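Local coordinates for 182aa long hypothetical protein (PDB 2GAN), which is of unknown function but, as a putative GNAT-family acetyltransferase, probably moves an acetyl group from acetyl-CoA to an unidentified acceptor, at residues L20-Y25 against N45-F50; K14-E19 against D75-G80. All blocks are in the same frame, centred on the assembly; numbering follows the deposited sequence.

Contact 1: L20-Y25 against N45-F50; sequences LMFRIY and NDFNGF. Unlike the reference sequence in segment 45-50: N48 (reference Asp).
F22 meets F47 face against edge where helix 14-27 approaches the start of helix 47-65, and with Y25 and F50 these two rings make an aromatic cluster. The pair illustrates how the two helices that follow the first strand of a GNAT fold can be joined largely through aromatic side chains. F47 turns the CD2 side of its rim toward the face of F22, the planes standing at 88° with centroids 5.1 Å apart. Its CB lies over the same F22 ring, 3.6 Å from the centroid, in a CH-pi contact. The backbone of F47 also comes close, F22 CE1 lying 3.3 Å from F47 CA. Carbonyl O of N45, by contrast, sits beside the rim of F22, near the ring plane.

F50 lies against F22 as well, and also against Y25 and M21. F22 CA stands over the face of the F50 ring, while F50 CD1 reaches the face of Y25, 3.5 Å from Y25 CG. The F50 and Y25 planes are inclined at 44°, intermediate between stacked and perpendicular. A chi1 of 178° sets CG of F50 anti to its backbone N, on the side of helix 14-27; at the far end of the ring, CZ lies 3.9 Å from CB of M21, a selenomethionine.

Further out, Y54 stacks on F50, and the hydroxyl of Y25 leaves the cluster to hydrogen-bond with P42 O. M21 and I24 lean instead on strand 106-114, so the helix lies between the sheet and helix 47-65. D46 holds the N-cap position of that second helix, just ahead of F47, and probably helps to fix the first turn that carries F47 and F50: D46 OD2 accepts from G49 N at 3.0 Å, the nitrogen standing well above the carboxylate plane.

Contact 2: K14-E19 against D75-G80; sequences KDELLE and DNRIIG
E16 reaches I78 with CG anti to its own backbone N (chi1 -177°) and an extended chain beyond, carrying the carboxylate from helix 14-27 across to I78 of strand 78-85. A chi1 of -60° puts CG1 of I78 anti to its carbonyl carbon and against the carboxylate; CD1 beyond it is 3.7 Å from E16 OE1. The polar half of the meeting is a single direct bond: I78 N donates to E16 OE2 at 3.0 Å, nearly straight at 164°, although the nitrogen stands above the carboxylate plane.

Two waters extend this grip, one joining OE2 to I78 O and the other joining OE1 to N76 O, so both carboxylate oxygens are tied to the opposing backbone. The site is the turn of a beta hairpin, between the antiparallel neighbours 68-74 and 78-85 of the central GNAT sheet. D75 and N76 take left-handed backbone conformations there, and I79 and G80, both facing Y72, form a classic beta bulge just beyond.

R77 doubles back on the turn. Its NE and NH2 both donate to N76 O, each at 3.0 Å and from the same side of the carbonyl plane. Charge probably adds a little across the interface, for R77 NE lies 4.3 Å from E16 OE2, but no N-H points at that oxygen. One helix position along, L17 CD2 approaches I78 CG2 at 4.3 Å, while L17 also packs on L62 of helix 47-65.

Both contacts draw on helix 14-27: contact 2 uses its first turns, contact 1 the residues that follow directly, and their centres lie 13 Å apart. Along the chain the order is 14-19, 20-25, 45-50, 75-80, so contact 1 falls wholly within the span that contact 2 closes. One helix thereby links helix 47-65 with the 68-74/78-85 hairpin of the mixed sheet. The two regions also touch, through L20 CD2 and I78 CG2 and through F50 CE2 and L18 O, so the packing against helix 47-65 and the packing against the sheet meet along helix 14-27 in this GNAT-like fold.

Contact 1: L20-Y25 against N45-F50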
# COMPACT_ATOMS: atom_id res chain seq x y z
N LEU A 20 5.58 -3.62 -19.65
CA LEU A 20 4.39 -3.34 -18.85
C LEU A 20 4.82 -3.32 -17.37
O LEU A 20 4.44 -2.43 -16.61
CB LEU A 20 3.31 -4.41 -19.08
CG LEU A 20 2.13 -4.47 -18.10
CD1 LEU A 20 1.48 -3.10 -17.98
CD2 LEU A 20 1.10 -5.50 -18.57
N MSE A 21 5.63 -4.29 -16.97
CA MSE A 21 6.08 -4.35 -15.59
C MSE A 21 6.96 -3.16 -15.20
O MSE A 21 6.96 -2.73 -14.04
CB MSE A 21 6.82 -5.67 -15.32
CG MSE A 21 5.92 -6.90 -15.44
SE MSE A 21 4.35 -6.79 -14.28
CE MSE A 21 5.00 -7.85 -12.82
N PHE A 22 7.69 -2.62 -16.17
CA PHE A 22 8.54 -1.46 -15.89
C PHE A 22 7.69 -0.22 -15.67
O PHE A 22 7.94 0.58 -14.76
CB PHE A 22 9.51 -1.19 -17.04
CG PHE A 22 10.25 0.10 -16.92
CD1 PHE A 22 11.08 0.35 -15.83
CD2 PHE A 22 10.10 1.10 -17.88
CE1 PHE A 22 11.75 1.56 -15.69
CE2 PHE A 22 10.76 2.32 -17.76
CZ PHE A 22 11.59 2.55 -16.66
N ARG A 23 6.67 -0.04 -16.50
CA ARG A 23 5.80 1.11 -16.37
C ARG A 23 5.13 1.07 -15.00
O ARG A 23 4.91 2.10 -14.37
CB ARG A 23 4.79 1.15 -17.52
CG ARG A 23 5.44 1.50 -18.87
CD ARG A 23 4.48 1.44 -20.06
NE ARG A 23 3.32 2.30 -19.85
CZ ARG A 23 2.08 1.85 -19.63
NH1 ARG A 23 1.84 0.55 -19.61
NH2 ARG A 23 1.10 2.70 -19.41
N ILE A 24 4.85 -0.13 -14.52
CA ILE A 24 4.23 -0.28 -13.20
C ILE A 24 5.27 0.04 -12.12
O ILE A 24 4.95 0.68 -11.11
CB ILE A 24 3.71 -1.70 -13.01
CG1 ILE A 24 2.52 -1.91 -13.96
CG2 ILE A 24 3.31 -1.94 -11.56
CD1 ILE A 24 2.14 -3.35 -14.16
N TYR A 25 6.50 -0.41 -12.33
CA TYR A 25 7.59 -0.17 -11.40
C TYR A 25 7.81 1.33 -11.26
O TYR A 25 8.11 1.82 -10.18
CB TYR A 25 8.87 -0.83 -11.91
CG TYR A 25 10.05 -0.80 -10.95
CD1 TYR A 25 11.16 0.01 -11.20
CD2 TYR A 25 10.08 -1.63 -9.83
CE1 TYR A 25 12.28 -0.01 -10.36
CE2 TYR A 25 11.19 -1.67 -8.99
CZ TYR A 25 12.29 -0.86 -9.26
OH TYR A 25 13.41 -0.95 -8.46
N ASN A 45 12.77 4.99 -12.57
CA ASN A 45 12.78 5.53 -13.93
C ASN A 45 13.89 4.89 -14.77
O ASN A 45 14.05 5.22 -15.94
CB ASN A 45 12.97 7.05 -13.90
CG ASN A 45 11.89 7.76 -13.11
OD1 ASN A 45 10.70 7.64 -13.40
ND2 ASN A 45 12.31 8.52 -12.10
N ASP A 46 14.64 3.97 -14.16
CA ASP A 46 15.73 3.29 -14.85
C ASP A 46 15.31 1.95 -15.44
O ASP A 46 15.32 0.93 -14.75
CB ASP A 46 16.90 3.09 -13.88
CG ASP A 46 18.05 2.32 -14.49
OD1 ASP A 46 18.93 1.87 -13.72
OD2 ASP A 46 18.08 2.16 -15.73
N PHE A 47 14.93 1.95 -16.72
CA PHE A 47 14.50 0.73 -17.39
C PHE A 47 15.61 -0.32 -17.50
O PHE A 47 15.39 -1.48 -17.17
CB PHE A 47 13.95 1.05 -18.79
CG PHE A 47 13.65 -0.17 -19.62
CD1 PHE A 47 14.64 -0.76 -20.41
CD2 PHE A 47 12.38 -0.76 -19.59
CE1 PHE A 47 14.38 -1.92 -21.14
CE2 PHE A 47 12.10 -1.91 -20.32
CZ PHE A 47 13.10 -2.50 -21.09
N ASN A 48 16.78 0.09 -17.97
CA ASN A 48 17.90 -0.84 -18.12
C ASN A 48 18.19 -1.55 -16.80
O ASN A 48 18.39 -2.77 -16.77
CB ASN A 48 19.16 -0.11 -18.59
CG ASN A 48 18.96 0.60 -19.93
OD1 ASN A 48 18.39 0.04 -20.87
ND2 ASN A 48 19.46 1.83 -20.03
N GLY A 49 18.22 -0.80 -15.71
CA GLY A 49 18.48 -1.41 -14.42
C GLY A 49 17.37 -2.35 -14.01
O GLY A 49 17.62 -3.40 -13.42
N PHE A 50 16.13 -1.99 -14.34
CA PHE A 50 14.99 -2.82 -14.00
C PHE A 50 15.10 -4.14 -14.75
O PHE A 50 15.05 -5.21 -14.16
CB PHE A 50 13.68 -2.14 -14.38
CG PHE A 50 12.46 -2.97 -14.10
CD1 PHE A 50 11.95 -3.08 -12.81
CD2 PHE A 50 11.82 -3.65 -15.13
CE1 PHE A 50 10.81 -3.86 -12.55
CE2 PHE A 50 10.69 -4.44 -14.89
CZ PHE A 50 10.18 -4.54 -13.60

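Contact 2: K14-E19 against D75-G80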
# COMPACT_ATOMS: atom_id res chain seq x y z
N LYS A 14 7.14 -12.08 -23.54
CA LYS A 14 8.07 -11.58 -22.53
C LYS A 14 8.43 -10.10 -22.69
O LYS A 14 8.39 -9.33 -21.72
CB LYS A 14 9.34 -12.44 -22.54
CG LYS A 14 10.33 -12.12 -21.42
CD LYS A 14 11.40 -11.16 -21.89
CE LYS A 14 12.28 -11.82 -22.94
NZ LYS A 14 13.27 -10.85 -23.50
N ASP A 15 8.76 -9.70 -23.91
CA ASP A 15 9.13 -8.31 -24.17
C ASP A 15 8.01 -7.34 -23.85
O ASP A 15 8.23 -6.32 -23.18
CB ASP A 15 9.57 -8.17 -25.63
CG ASP A 15 10.83 -8.97 -25.94
OD1 ASP A 15 11.71 -9.04 -25.05
OD2 ASP A 15 10.94 -9.52 -27.05
N GLU A 16 6.81 -7.65 -24.31
CA GLU A 16 5.66 -6.79 -24.05
C GLU A 16 5.38 -6.74 -22.55
O GLU A 16 5.06 -5.68 -22.01
CB GLU A 16 4.41 -7.29 -24.80
CG GLU A 16 3.22 -6.35 -24.59
CD GLU A 16 2.09 -6.56 -25.58
OE1 GLU A 16 2.10 -7.58 -26.32
OE2 GLU A 16 1.18 -5.72 -25.60
N LEU A 17 5.49 -7.88 -21.87
CA LEU A 17 5.26 -7.95 -20.43
C LEU A 17 6.35 -7.19 -19.66
O LEU A 17 6.05 -6.45 -18.72
CB LEU A 17 5.22 -9.41 -19.97
CG LEU A 17 3.97 -10.22 -20.33
CD1 LEU A 17 4.17 -11.69 -19.99
CD2 LEU A 17 2.76 -9.67 -19.56
N LEU A 18 7.60 -7.36 -20.07
CA LEU A 18 8.71 -6.68 -19.41
C LEU A 18 8.46 -5.17 -19.33
O LEU A 18 8.62 -4.56 -18.27
CB LEU A 18 10.00 -6.93 -20.19
CG LEU A 18 11.31 -6.49 -19.52
CD1 LEU A 18 11.50 -7.24 -18.22
CD2 LEU A 18 12.47 -6.76 -20.46
N GLU A 19 8.06 -4.58 -20.45
CA GLU A 19 7.80 -3.15 -20.54
C GLU A 19 6.57 -2.74 -19.71
O GLU A 19 6.53 -1.65 -19.14
CB GLU A 19 7.63 -2.74 -22.01
CG GLU A 19 7.43 -1.24 -22.27
CD GLU A 19 7.81 -0.84 -23.69
OE1 GLU A 19 7.71 -1.69 -24.60
OE2 GLU A 19 8.20 0.34 -23.90
N ASP A 75 -7.45 -4.37 -28.46
CA ASP A 75 -6.88 -4.20 -29.78
C ASP A 75 -5.48 -4.81 -29.85
O ASP A 75 -4.53 -4.15 -30.27
CB ASP A 75 -6.84 -2.71 -30.13
CG ASP A 75 -8.24 -2.10 -30.26
OD1 ASP A 75 -8.37 -0.86 -30.17
OD2 ASP A 75 -9.20 -2.87 -30.46
N ASN A 76 -5.36 -6.07 -29.42
CA ASN A 76 -4.09 -6.82 -29.45
C ASN A 76 -2.98 -6.23 -28.58
O ASN A 76 -1.80 -6.40 -28.88
CB ASN A 76 -3.58 -6.93 -30.88
CG ASN A 76 -4.58 -7.58 -31.81
OD1 ASN A 76 -4.46 -7.49 -33.02
ND2 ASN A 76 -5.56 -8.25 -31.24
N ARG A 77 -3.36 -5.54 -27.51
CA ARG A 77 -2.38 -4.94 -26.62
C ARG A 77 -2.66 -5.39 -25.18
O ARG A 77 -3.78 -5.24 -24.69
CB ARG A 77 -2.47 -3.41 -26.71
CG ARG A 77 -1.13 -2.71 -26.71
CD ARG A 77 -0.60 -2.48 -28.12
NE ARG A 77 -0.55 -3.70 -28.92
CZ ARG A 77 -0.16 -3.74 -30.19
NH1 ARG A 77 0.23 -2.63 -30.82
NH2 ARG A 77 -0.16 -4.90 -30.85
N ILE A 78 -1.64 -5.92 -24.52
CA ILE A 78 -1.77 -6.40 -23.16
C ILE A 78 -1.83 -5.26 -22.16
O ILE A 78 -0.85 -4.54 -21.97
CB ILE A 78 -0.57 -7.31 -22.78
CG1 ILE A 78 -0.52 -8.52 -23.70
CG2 ILE A 78 -0.69 -7.76 -21.32
CD1 ILE A 78 0.67 -9.44 -23.46
N ILE A 79 -2.99 -5.08 -21.52
CA ILE A 79 -3.13 -4.01 -20.52
C ILE A 79 -3.51 -4.59 -19.15
O ILE A 79 -3.93 -3.86 -18.26
CB ILE A 79 -4.19 -2.95 -20.92
CG1 ILE A 79 -5.56 -3.60 -21.12
CG2 ILE A 79 -3.77 -2.23 -22.20
CD1 ILE A 79 -6.64 -2.61 -21.51
N GLY A 80 -3.35 -5.91 -19.00
CA GLY A 80 -3.65 -6.57 -17.74
C GLY A 80 -3.16 -8.00 -17.78
O GLY A 80 -3.18 -8.63 -18.84
O HOH W 1 1.18 -4.05 -23.70
O HOH W 2 -0.07 -8.33 -27.70